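Local coordinates for NH(3)-dependent NAD(+) synthetase (Francisella tularensis subsp. holarctica LVS, PDB 3FIU), which belongs to the NAD synthase family of the HUP clan, a nucleotide-binding alpha/beta protein built on a parallel sheet and present here as two chains, at residues D22-Y27 with T52-T57; Q91-A96 with A121-M126; W148-F153 with M206-Q211. One frame throughout, in Å; residues are numbered along the deposited sequence. Where two conformers were deposited one is given.

How the contacts relate
The three contacts follow one another along the chain. None touches another. Contact 1 lies at the start of inner strand 56-60 of the parallel sheet, where the end of helix 9-25 meets the turn before it. Contact 2 joins helices 91-100 and 113-135, and its Arg124 lies against adenosine monophosphate. Contact 3 joins the end of helix 145-150 to the turn between helices 202-206 and 210-218. Its Tyr152 side chain is about 6 Å from the adenosine monophosphate and about 5 Å from a sodium ion. Contacts 2 and 3 are about 7 Å apart at their nearest atoms. The centres of contacts 1 and 3 are 30 Å apart, on opposite sides of the chain's centre.

Contact 1: residues D22-Y27 with T52-T57; sequences DSCMNY and TGLPTT
Cys24 and Met25, in the last turn of helix 9-25, meet Leu54 in the turn that closes a beta-alpha-beta unit of this HUP-type alpha/beta fold. That unit runs from strand 31-35 through helix 40-51 to strand 56-60. The contact is small and apolar, and no hydrogen bond crosses it. Leu54 carries the whole of one side and offers one methyl to each partner. Its CD1 methyl meets Cys24, lying 4.0 Å from SG of Cys24. The CB of the same cysteine lies equally near, so the methyl rests alongside the short side chain and does not meet the sulfur alone. With SG anti to the backbone nitrogen (chi1 -179°), both CB and SG of Cys24 lie along the methyl. The other branch, CD2 of Leu54, approaches Met25 more loosely, with SD of Met25 4.3 Å away. Cys24 is buried and Met25 is exposed, so the contact runs from the interior out to the surface. Phe32 of strand 31-35 touches both Cys24 and Leu54 and joins this patch to the sheet. Strand 137-139 is reached through Ile138, which touches Cys24. The backbone of Leu54 is bonded at both its N and its O within its own segment. Gly53 leaves the helical conformation with a positive phi, and Thr52 folds back over it in an ST turn. OG1 of Thr52 accepts a nearly straight bond from the backbone N of Leu54, at 3.0 Å and with an N-H...O angle of 162°. The same OG1 also bonds to the carbonyl oxygen of Ala49, which ties the turn to the end of helix 40-51. On the strand side, OG1 of Thr56 bonds to O of Leu54 at 3.0 Å, tilted 33° from the carbonyl plane.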
loop_
_atom_site.group_PDB
_atom_site.type_symbol
_atom_site.label_atom_id
_atom_site.label_comp_id
_atom_site.label_asym_id
_atom_site.label_seq_id
_atom_site.Cartn_x
_atom_site.Cartn_y
_atom_site.Cartn_z
ATOM N N ASP A 22 -18.768 -10.966 -10.385
ATOM C CA ASP A 22 -18.898 -9.917 -11.391
ATOM C C ASP A 22 -17.715 -8.957 -11.313
ATOM O O ASP A 22 -17.147 -8.597 -12.335
ATOM C CB ASP A 22 -20.195 -9.108 -11.197
ATOM C CG ASP A 22 -21.477 -9.899 -11.531
ATOM O OD1 ASP A 22 -22.576 -9.387 -11.203
ATOM O OD2 ASP A 22 -21.409 -11.005 -12.122
ATOM N N SER A 23 -17.359 -8.540 -10.101
ATOM C CA SER A 23 -16.240 -7.635 -9.903
ATOM C C SER A 23 -14.948 -8.214 -10.472
ATOM O O SER A 23 -14.198 -7.510 -11.134
ATOM C CB SER A 23 -16.082 -7.278 -8.419
ATOM O OG SER A 23 -17.185 -6.486 -7.993
ATOM N N CYS A 24 -14.717 -9.503 -10.243
ATOM C CA CYS A 24 -13.496 -10.178 -10.693
ATOM C C CYS A 24 -13.465 -10.356 -12.211
ATOM O O CYS A 24 -12.481 -9.990 -12.869
ATOM C CB CYS A 24 -13.344 -11.515 -9.978
ATOM S SG CYS A 24 -11.890 -12.446 -10.394
ATOM N N MET A 25 -14.549 -10.900 -12.759
ATOM C CA MET A 25 -14.756 -10.958 -14.210
ATOM C C MET A 25 -14.482 -9.606 -14.875
ATOM O O MET A 25 -13.702 -9.529 -15.834
ATOM C CB MET A 25 -16.193 -11.399 -14.528
ATOM C CG MET A 25 -16.494 -12.849 -14.200
ATOM S SD MET A 25 -15.368 -13.948 -15.072
ATOM C CE MET A 25 -15.907 -13.674 -16.772
ATOM N N ASN A 26 -15.106 -8.548 -14.353
ATOM C CA ASN A 26 -15.008 -7.214 -14.945
ATOM C C ASN A 26 -13.703 -6.478 -14.658
ATOM O O ASN A 26 -13.481 -5.393 -15.192
ATOM C CB ASN A 26 -16.180 -6.323 -14.509
ATOM C CG ASN A 26 -17.528 -6.812 -15.038
ATOM O OD1 ASN A 26 -18.580 -6.526 -14.441
ATOM N ND2 ASN A 26 -17.504 -7.552 -16.159
ATOM N N TYR A 27 -12.844 -7.058 -13.821
ATOM C CA TYR A 27 -11.667 -6.335 -13.330
ATOM C C TYR A 27 -10.708 -5.893 -14.441
ATOM O O TYR A 27 -10.336 -4.732 -14.483
ATOM C CB TYR A 27 -10.930 -7.134 -12.262
ATOM C CG TYR A 27 -10.038 -6.286 -11.378
ATOM C CD1 TYR A 27 -10.571 -5.587 -10.303
ATOM C CD2 TYR A 27 -8.649 -6.209 -11.608
ATOM C CE1 TYR A 27 -9.758 -4.822 -9.456
ATOM C CE2 TYR A 27 -7.823 -5.444 -10.761
ATOM C CZ TYR A 27 -8.394 -4.762 -9.687
ATOM O OH TYR A 27 -7.604 -4.001 -8.845
ATOM N N THR A 52 -17.890 -18.486 -5.544
ATOM C CA THR A 52 -18.016 -17.928 -6.901
ATOM C C THR A 52 -17.693 -18.966 -7.977
ATOM O O THR A 52 -18.021 -18.766 -9.138
ATOM C CB THR A 52 -17.027 -16.744 -7.166
ATOM O OG1 THR A 52 -15.684 -17.240 -7.203
ATOM C CG2 THR A 52 -17.171 -15.620 -6.131
ATOM N N GLY A 53 -17.010 -20.042 -7.587
ATOM C CA GLY A 53 -16.493 -21.036 -8.531
ATOM C C GLY A 53 -15.268 -20.592 -9.326
ATOM O O GLY A 53 -14.788 -21.335 -10.185
ATOM N N LEU A 54 -14.764 -19.384 -9.064
ATOM C CA LEU A 54 -13.524 -18.914 -9.698
ATOM C C LEU A 54 -12.300 -19.396 -8.921
ATOM O O LEU A 54 -12.397 -19.591 -7.719
ATOM C CB LEU A 54 -13.510 -17.392 -9.813
ATOM C CG LEU A 54 -14.640 -16.735 -10.634
ATOM C CD1 LEU A 54 -14.738 -15.254 -10.291
ATOM C CD2 LEU A 54 -14.394 -16.937 -12.115
ATOM N N PRO A 55 -11.164 -19.630 -9.616
ATOM C CA PRO A 55 -9.917 -20.048 -8.968
ATOM C C PRO A 55 -9.620 -19.183 -7.748
ATOM O O PRO A 55 -9.700 -17.961 -7.821
ATOM C CB PRO A 55 -8.862 -19.815 -10.049
ATOM C CG PRO A 55 -9.601 -20.074 -11.348
ATOM C CD PRO A 55 -11.019 -19.548 -11.087
ATOM N N THR A 56 -9.292 -19.823 -6.634
ATOM C CA THR A 56 -9.131 -19.113 -5.361
ATOM C C THR A 56 -7.930 -19.755 -4.669
ATOM O O THR A 56 -7.923 -20.955 -4.472
ATOM C CB THR A 56 -10.379 -19.267 -4.445
ATOM O OG1 THR A 56 -11.508 -18.601 -5.035
ATOM C CG2 THR A 56 -10.125 -18.640 -3.041
ATOM N N THR A 57 -6.937 -18.959 -4.302
ATOM C CA THR A 57 -5.753 -19.522 -3.612
ATOM C C THR A 57 -5.607 -18.849 -2.274
ATOM O O THR A 57 -5.782 -17.619 -2.179
ATOM C CB THR A 57 -4.488 -19.245 -4.466
ATOM O OG1 THR A 57 -4.619 -19.937 -5.709
ATOM C CG2 THR A 57 -3.155 -19.692 -3.763
#

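Contact 2: residues Q91-A96 with A121-M126; sequences QPAYEA and ARLRMM. With AMP (adenosine monophosphate), chain G.
Leu123 of helix 113-135 packs on Ala93 and Tyr94 of helix 91-100 in a buried helix-to-helix contact beside the adenosine monophosphate pocket. The contact is apolar, and no hydrogen bond joins the two segments. Leu123 carries one side of the contact. Its CG lies beside the backbone N and anti to the carbonyl carbon (chi1 -82°), and the two methyls reach different parts of the facing helix. CD1 comes close to the backbone, 3.6 Å from CA of Tyr94. It is also 3.7 Å from CB of Tyr94, and it sits at the edge of the tyrosine ring, near the ring plane. CD2 makes a longer contact, 4.3 Å from CB of Ala93. The Tyr94 side chain also touches Lys116, Ala119 and Gln120 of helix 113-135. NE2 of Gln91 meets an edge of the same ring in its plane, while OE1 of Gln91 bonds to the backbone N of Asp64. Leu123 also packs on Met126 of the second subunit, so this apolar patch continues into the dimer interface. The next residue, Arg124, belongs to the adenosine monophosphate pocket. Its chain is extended from CG to NE and passes across the adenine. CD of Arg124 is 3.5 Å from C4 of the ligand, and NE of Arg124 is 3.4 Å from C6. N7 of the ligand lies 3.5 Å from the plane of the guanidinium, offset toward its rim. NE of Arg124 is bonded to the carbonyl oxygen of Leu61, which probably limits rotation about the end of the chain. The backbone N of Leu61 is itself hydrogen-bonded to the ligand. The same residue therefore meets both the arginine and the ligand, consistent with the flat, probably charged group being kept over the adenine.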
loop_
_atom_site.group_PDB
_atom_site.type_symbol
_atom_site.label_atom_id
_atom_site.label_comp_id
_atom_site.label_asym_id
_atom_site.label_seq_id
_atom_site.Cartn_x
_atom_site.Cartn_y
_atom_site.Cartn_z
ATOM N N GLN A 91 9.354 -15.199 8.210
ATOM C CA GLN A 91 10.408 -14.855 9.165
ATOM C C GLN A 91 11.764 -14.480 8.517
ATOM O O GLN A 91 12.382 -13.497 8.927
ATOM C CB GLN A 91 10.551 -15.925 10.287
ATOM C CG GLN A 91 11.341 -15.454 11.544
ATOM C CD GLN A 91 10.613 -14.355 12.304
ATOM O OE1 GLN A 91 9.384 -14.307 12.305
ATOM N NE2 GLN A 91 11.370 -13.446 12.929
ATOM N N PRO A 92 12.256 -15.278 7.538
ATOM C CA PRO A 92 13.526 -14.895 6.862
ATOM C C PRO A 92 13.508 -13.499 6.247
ATOM O O PRO A 92 14.444 -12.703 6.441
ATOM C CB PRO A 92 13.672 -15.950 5.744
ATOM C CG PRO A 92 12.940 -17.129 6.273
ATOM C CD PRO A 92 11.763 -16.588 7.069
ATOM N N ALA A 93 12.459 -13.207 5.492
ATOM C CA ALA A 93 12.303 -11.894 4.886
ATOM C C ALA A 93 12.161 -10.806 5.958
ATOM O O ALA A 93 12.793 -9.718 5.860
ATOM C CB ALA A 93 11.116 -11.902 3.957
ATOM N N TYR A 94 11.377 -11.099 6.997
ATOM C CA TYR A 94 11.164 -10.100 8.059
ATOM C C TYR A 94 12.507 -9.791 8.785
ATOM O O TYR A 94 12.844 -8.633 9.031
ATOM C CB TYR A 94 10.040 -10.517 9.058
ATOM C CG TYR A 94 10.007 -9.573 10.218
ATOM C CD1 TYR A 94 10.544 -9.936 11.462
ATOM C CD2 TYR A 94 9.561 -8.261 10.050
ATOM C CE1 TYR A 94 10.585 -9.019 12.506
ATOM C CE2 TYR A 94 9.603 -7.347 11.085
ATOM C CZ TYR A 94 10.115 -7.732 12.309
ATOM O OH TYR A 94 10.143 -6.793 13.328
ATOM N N GLU A 95 13.272 -10.830 9.115
ATOM C CA GLU A 95 14.552 -10.645 9.806
ATOM C C GLU A 95 15.558 -9.853 8.964
ATOM O O GLU A 95 16.242 -8.975 9.492
ATOM C CB GLU A 95 15.114 -11.990 10.294
ATOM C CG GLU A 95 14.480 -12.486 11.595
ATOM C CD GLU A 95 15.257 -12.033 12.809
ATOM O OE1 GLU A 95 14.799 -11.099 13.505
ATOM O OE2 GLU A 95 16.353 -12.595 13.037
ATOM N N ALA A 96 15.612 -10.126 7.661
ATOM C CA ALA A 96 16.521 -9.360 6.789
ATOM C C ALA A 96 16.045 -7.898 6.792
ATOM O O ALA A 96 16.836 -6.950 6.927
ATOM C CB ALA A 96 16.523 -9.934 5.371
ATOM N N ALA A 121 2.726 -7.032 8.307
ATOM C CA ALA A 121 1.497 -6.933 7.505
ATOM C C ALA A 121 1.793 -6.521 6.058
ATOM O O ALA A 121 1.155 -6.970 5.143
ATOM C CB ALA A 121 0.526 -5.924 8.133
ATOM N N ARG A 122 2.776 -5.653 5.874
ATOM C CA ARG A 122 3.158 -5.195 4.560
ATOM C C ARG A 122 3.923 -6.299 3.810
ATOM O O ARG A 122 3.794 -6.411 2.618
ATOM C CB ARG A 122 4.029 -3.949 4.706
ATOM C CG ARG A 122 3.188 -2.763 5.258
ATOM C CD ARG A 122 4.046 -1.526 5.502
ATOM N NE ARG A 122 3.142 -0.471 6.002
ATOM C CZ ARG A 122 3.335 0.263 7.088
ATOM N NH1 ARG A 122 4.477 0.166 7.765
ATOM N NH2 ARG A 122 2.390 1.148 7.455
ATOM N N LEU A 123 4.719 -7.086 4.515
ATOM C CA LEU A 123 5.279 -8.283 3.875
ATOM C C LEU A 123 4.185 -9.209 3.335
ATOM O O LEU A 123 4.277 -9.715 2.203
ATOM C CB LEU A 123 6.165 -9.067 4.831
ATOM C CG LEU A 123 7.595 -8.578 4.984
ATOM C CD1 LEU A 123 8.269 -9.434 6.033
ATOM C CD2 LEU A 123 8.342 -8.652 3.642
ATOM N N ARG A 124 3.143 -9.443 4.136
ATOM C CA ARG A 124 2.040 -10.277 3.661
ATOM C C ARG A 124 1.391 -9.690 2.406
ATOM O O ARG A 124 1.077 -10.420 1.494
ATOM C CB ARG A 124 0.997 -10.492 4.777
ATOM C CG ARG A 124 1.596 -11.379 5.898
ATOM C CD ARG A 124 0.553 -11.973 6.873
ATOM N NE ARG A 124 1.269 -12.661 7.953
ATOM C CZ ARG A 124 1.531 -12.140 9.153
ATOM N NH1 ARG A 124 1.100 -10.923 9.494
ATOM N NH2 ARG A 124 2.224 -12.845 10.031
ATOM N N MET A 125 1.209 -8.368 2.372
ATOM C CA MET A 125 0.719 -7.659 1.174
ATOM C C MET A 125 1.598 -7.982 -0.034
ATOM O O MET A 125 1.074 -8.278 -1.138
ATOM C CB MET A 125 0.649 -6.142 1.435
ATOM C CG MET A 125 0.144 -5.288 0.229
ATOM S SD MET A 125 1.456 -4.970 -0.948
ATOM C CE MET A 125 2.489 -3.749 -0.108
ATOM N N MET A 126 2.909 -7.991 0.181
ATOM C CA MET A 126 3.865 -8.282 -0.893
ATOM C C MET A 126 3.663 -9.701 -1.432
ATOM O O MET A 126 3.603 -9.906 -2.635
ATOM C CB MET A 126 5.304 -8.128 -0.398
ATOM C CG MET A 126 5.733 -6.647 -0.217
ATOM S SD MET A 126 7.454 -6.437 0.218
ATOM C CE MET A 126 8.286 -7.303 -1.120
HETATM P P AMP G . -6.196 -9.135 11.648
HETATM O O1P AMP G . -7.514 -8.431 11.381
HETATM O O2P AMP G . -5.052 -8.142 11.909
HETATM O O3P AMP G . -6.182 -10.292 12.584
HETATM O "O5'" AMP G . -5.715 -9.734 10.213
HETATM C "C5'" AMP G . -5.894 -8.935 9.026
HETATM C "C4'" AMP G . -5.667 -9.827 7.817
HETATM O "O4'" AMP G . -4.271 -10.070 7.602
HETATM C "C3'" AMP G . -6.252 -11.225 7.975
HETATM O "O3'" AMP G . -7.644 -11.173 7.695
HETATM C "C2'" AMP G . -5.470 -12.006 6.924
HETATM O "O2'" AMP G . -6.052 -11.851 5.611
HETATM C "C1'" AMP G . -4.089 -11.345 6.978
HETATM N N9 AMP G . -3.216 -12.142 7.870
HETATM C C8 AMP G . -2.918 -11.892 9.173
HETATM N N7 AMP G . -2.094 -12.846 9.681
HETATM C C5 AMP G . -1.888 -13.743 8.687
HETATM C C6 AMP G . -1.100 -14.981 8.545
HETATM N N6 AMP G . -0.415 -15.487 9.597
HETATM N N1 AMP G . -1.140 -15.568 7.334
HETATM C C2 AMP G . -1.837 -15.102 6.278
HETATM N N3 AMP G . -2.573 -13.956 6.320
HETATM C C4 AMP G . -2.610 -13.268 7.496
#

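Contact 3: residues W148-F153 with M206-Q211; sequences WYMGYF and MGVTYQ
Met150 and Tyr152 flank a Schellman motif at the end of helix 145-150, and they interlock with Met206 and Val208 at the turn between helices 202-206 and 210-218. Gly151 closes the first helix with a positive phi. The Met150 chain bends at chi2 (-74°) and again at chi3, which brings its CE methyl into the hollow between Met206 and Val208. There CE of Met150 meets CG1 of Val208 tip to tip at 3.7 Å. It also lies 3.8 Å from SD of Met206. Met206 in turn is the bump that fits between Met150 and Tyr152. Its CG lies 3.6 Å from CD1 of Tyr152, approaching the ring obliquely. Its sulfur lies at the edge of the Tyr152 ring, in its plane, in a Met-aromatic contact, SD of Met206 being 5.1 Å from the ring centroid. The Tyr152 side chain is about 6 Å from the adenosine monophosphate, so this packing borders the ligand site. Trp233 of helix 224-235 touches Met150, Met206 and Tyr152, while Ile213 touches both methionines and Val208. The far end of Met206 turns to the next aromatic residue, and its CE lies 3.9 Å above one face of the Tyr210 ring, toward the rim.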
loop_
_atom_site.group_PDB
_atom_site.type_symbol
_atom_site.label_atom_id
_atom_site.label_comp_id
_atom_site.label_asym_id
_atom_site.label_seq_id
_atom_site.Cartn_x
_atom_site.Cartn_y
_atom_site.Cartn_z
ATOM N N TRP A 148 -12.382 -1.223 9.853
ATOM C CA TRP A 148 -12.348 -0.029 9.026
ATOM C C TRP A 148 -12.559 1.263 9.869
ATOM O O TRP A 148 -11.699 2.174 9.903
ATOM C CB TRP A 148 -13.343 -0.139 7.855
ATOM C CG TRP A 148 -12.929 0.773 6.718
ATOM C CD1 TRP A 148 -13.565 1.907 6.293
ATOM C CD2 TRP A 148 -11.740 0.651 5.908
ATOM N NE1 TRP A 148 -12.859 2.483 5.252
ATOM C CE2 TRP A 148 -11.743 1.726 4.994
ATOM C CE3 TRP A 148 -10.686 -0.282 5.857
ATOM C CZ2 TRP A 148 -10.740 1.904 4.040
ATOM C CZ3 TRP A 148 -9.665 -0.098 4.901
ATOM C CH2 TRP A 148 -9.706 0.993 4.012
ATOM N N TYR A 149 -13.675 1.318 10.585
ATOM C CA TYR A 149 -13.969 2.481 11.426
ATOM C C TYR A 149 -12.910 2.779 12.485
ATOM O O TYR A 149 -12.591 3.954 12.759
ATOM C CB TYR A 149 -15.361 2.361 12.092
ATOM C CG TYR A 149 -15.818 3.688 12.665
ATOM C CD1 TYR A 149 -16.519 4.608 11.880
ATOM C CD2 TYR A 149 -15.513 4.039 13.978
ATOM C CE1 TYR A 149 -16.922 5.856 12.414
ATOM C CE2 TYR A 149 -15.927 5.277 14.525
ATOM C CZ TYR A 149 -16.606 6.174 13.727
ATOM O OH TYR A 149 -16.994 7.389 14.270
ATOM N N MET A 150 -12.380 1.734 13.108
ATOM C CA MET A 150 -11.410 1.914 14.173
ATOM C C MET A 150 -10.002 2.175 13.597
ATOM O O MET A 150 -9.056 2.446 14.341
ATOM C CB MET A 150 -11.400 0.689 15.076
ATOM C CG MET A 150 -12.753 0.392 15.746
ATOM S SD MET A 150 -13.018 1.615 17.058
ATOM C CE MET A 150 -11.972 0.945 18.349
ATOM N N GLY A 151 -9.882 2.091 12.273
ATOM C CA GLY A 151 -8.562 2.015 11.630
ATOM C C GLY A 151 -7.662 0.930 12.234
ATOM O O GLY A 151 -6.435 1.135 12.349
ATOM N N TYR A 152 -8.242 -0.221 12.621
ATOM C CA TYR A 152 -7.448 -1.319 13.178
ATOM C C TYR A 152 -6.968 -2.210 12.024
ATOM O O TYR A 152 -7.457 -3.349 11.815
ATOM C CB TYR A 152 -8.216 -2.144 14.247
ATOM C CG TYR A 152 -7.299 -2.994 15.136
ATOM C CD1 TYR A 152 -7.746 -3.543 16.335
ATOM C CD2 TYR A 152 -5.967 -3.244 14.768
ATOM C CE1 TYR A 152 -6.893 -4.328 17.146
ATOM C CE2 TYR A 152 -5.116 -4.024 15.560
ATOM C CZ TYR A 152 -5.582 -4.566 16.748
ATOM O OH TYR A 152 -4.706 -5.327 17.516
ATOM N N PHE A 153 -6.041 -1.644 11.265
ATOM C CA PHE A 153 -5.397 -2.303 10.139
ATOM C C PHE A 153 -4.138 -1.514 9.812
ATOM O O PHE A 153 -3.992 -0.355 10.219
ATOM C CB PHE A 153 -6.332 -2.406 8.917
ATOM C CG PHE A 153 -6.787 -1.072 8.363
ATOM C CD1 PHE A 153 -5.981 -0.350 7.462
ATOM C CD2 PHE A 153 -8.037 -0.554 8.704
ATOM C CE1 PHE A 153 -6.418 0.884 6.923
ATOM C CE2 PHE A 153 -8.483 0.672 8.183
ATOM C CZ PHE A 153 -7.657 1.399 7.289
ATOM N N MET A 206 -8.049 -2.740 21.815
ATOM C CA MET A 206 -8.840 -1.542 21.586
ATOM C C MET A 206 -9.401 -0.945 22.886
ATOM O O MET A 206 -9.676 0.250 22.923
ATOM C CB MET A 206 -9.981 -1.817 20.618
ATOM C CG MET A 206 -9.529 -2.257 19.221
ATOM S SD MET A 206 -10.906 -2.666 18.172
ATOM C CE MET A 206 -11.713 -3.999 19.042
ATOM N N GLY A 207 -9.561 -1.769 23.930
ATOM C CA GLY A 207 -10.232 -1.349 25.182
ATOM C C GLY A 207 -11.753 -1.253 25.067
ATOM O O GLY A 207 -12.427 -0.600 25.876
ATOM N N VAL A 208 -12.302 -1.923 24.066
ATOM C CA VAL A 208 -13.717 -1.801 23.717
ATOM C C VAL A 208 -14.098 -3.071 22.993
ATOM O O VAL A 208 -13.281 -3.623 22.254
ATOM C CB VAL A 208 -14.016 -0.501 22.914
ATOM C CG1 VAL A 208 -13.320 -0.478 21.540
ATOM C CG2 VAL A 208 -15.493 -0.287 22.740
ATOM N N THR A 209 -15.301 -3.572 23.247
ATOM C CA THR A 209 -15.710 -4.858 22.697
ATOM C C THR A 209 -16.269 -4.680 21.295
ATOM O O THR A 209 -16.701 -3.575 20.906
ATOM C CB THR A 209 -16.792 -5.548 23.568
ATOM O OG1 THR A 209 -17.999 -4.776 23.515
ATOM C CG2 THR A 209 -16.338 -5.712 25.003
ATOM N N TYR A 210 -16.259 -5.753 20.515
ATOM C CA TYR A 210 -16.897 -5.685 19.205
ATOM C C TYR A 210 -18.378 -5.400 19.311
ATOM O O TYR A 210 -18.935 -4.750 18.431
ATOM C CB TYR A 210 -16.636 -6.936 18.346
ATOM C CG TYR A 210 -15.256 -6.896 17.700
ATOM C CD1 TYR A 210 -14.196 -7.702 18.185
ATOM C CD2 TYR A 210 -14.992 -6.020 16.624
ATOM C CE1 TYR A 210 -12.905 -7.639 17.589
ATOM C CE2 TYR A 210 -13.732 -5.965 16.033
ATOM C CZ TYR A 210 -12.699 -6.772 16.511
ATOM O OH TYR A 210 -11.464 -6.694 15.884
ATOM N N GLN A 211 -19.024 -5.877 20.372
ATOM C CA GLN A 211 -20.465 -5.628 20.504
ATOM C C GLN A 211 -20.725 -4.127 20.659
ATOM O O GLN A 211 -21.654 -3.585 20.042
ATOM C CB GLN A 211 -21.099 -6.410 21.659
ATOM C CG GLN A 211 -22.646 -6.464 21.547
ATOM C CD GLN A 211 -23.123 -6.954 20.173
ATOM O OE1 GLN A 211 -22.746 -8.043 19.721
ATOM N NE2 GLN A 211 -23.937 -6.139 19.492
#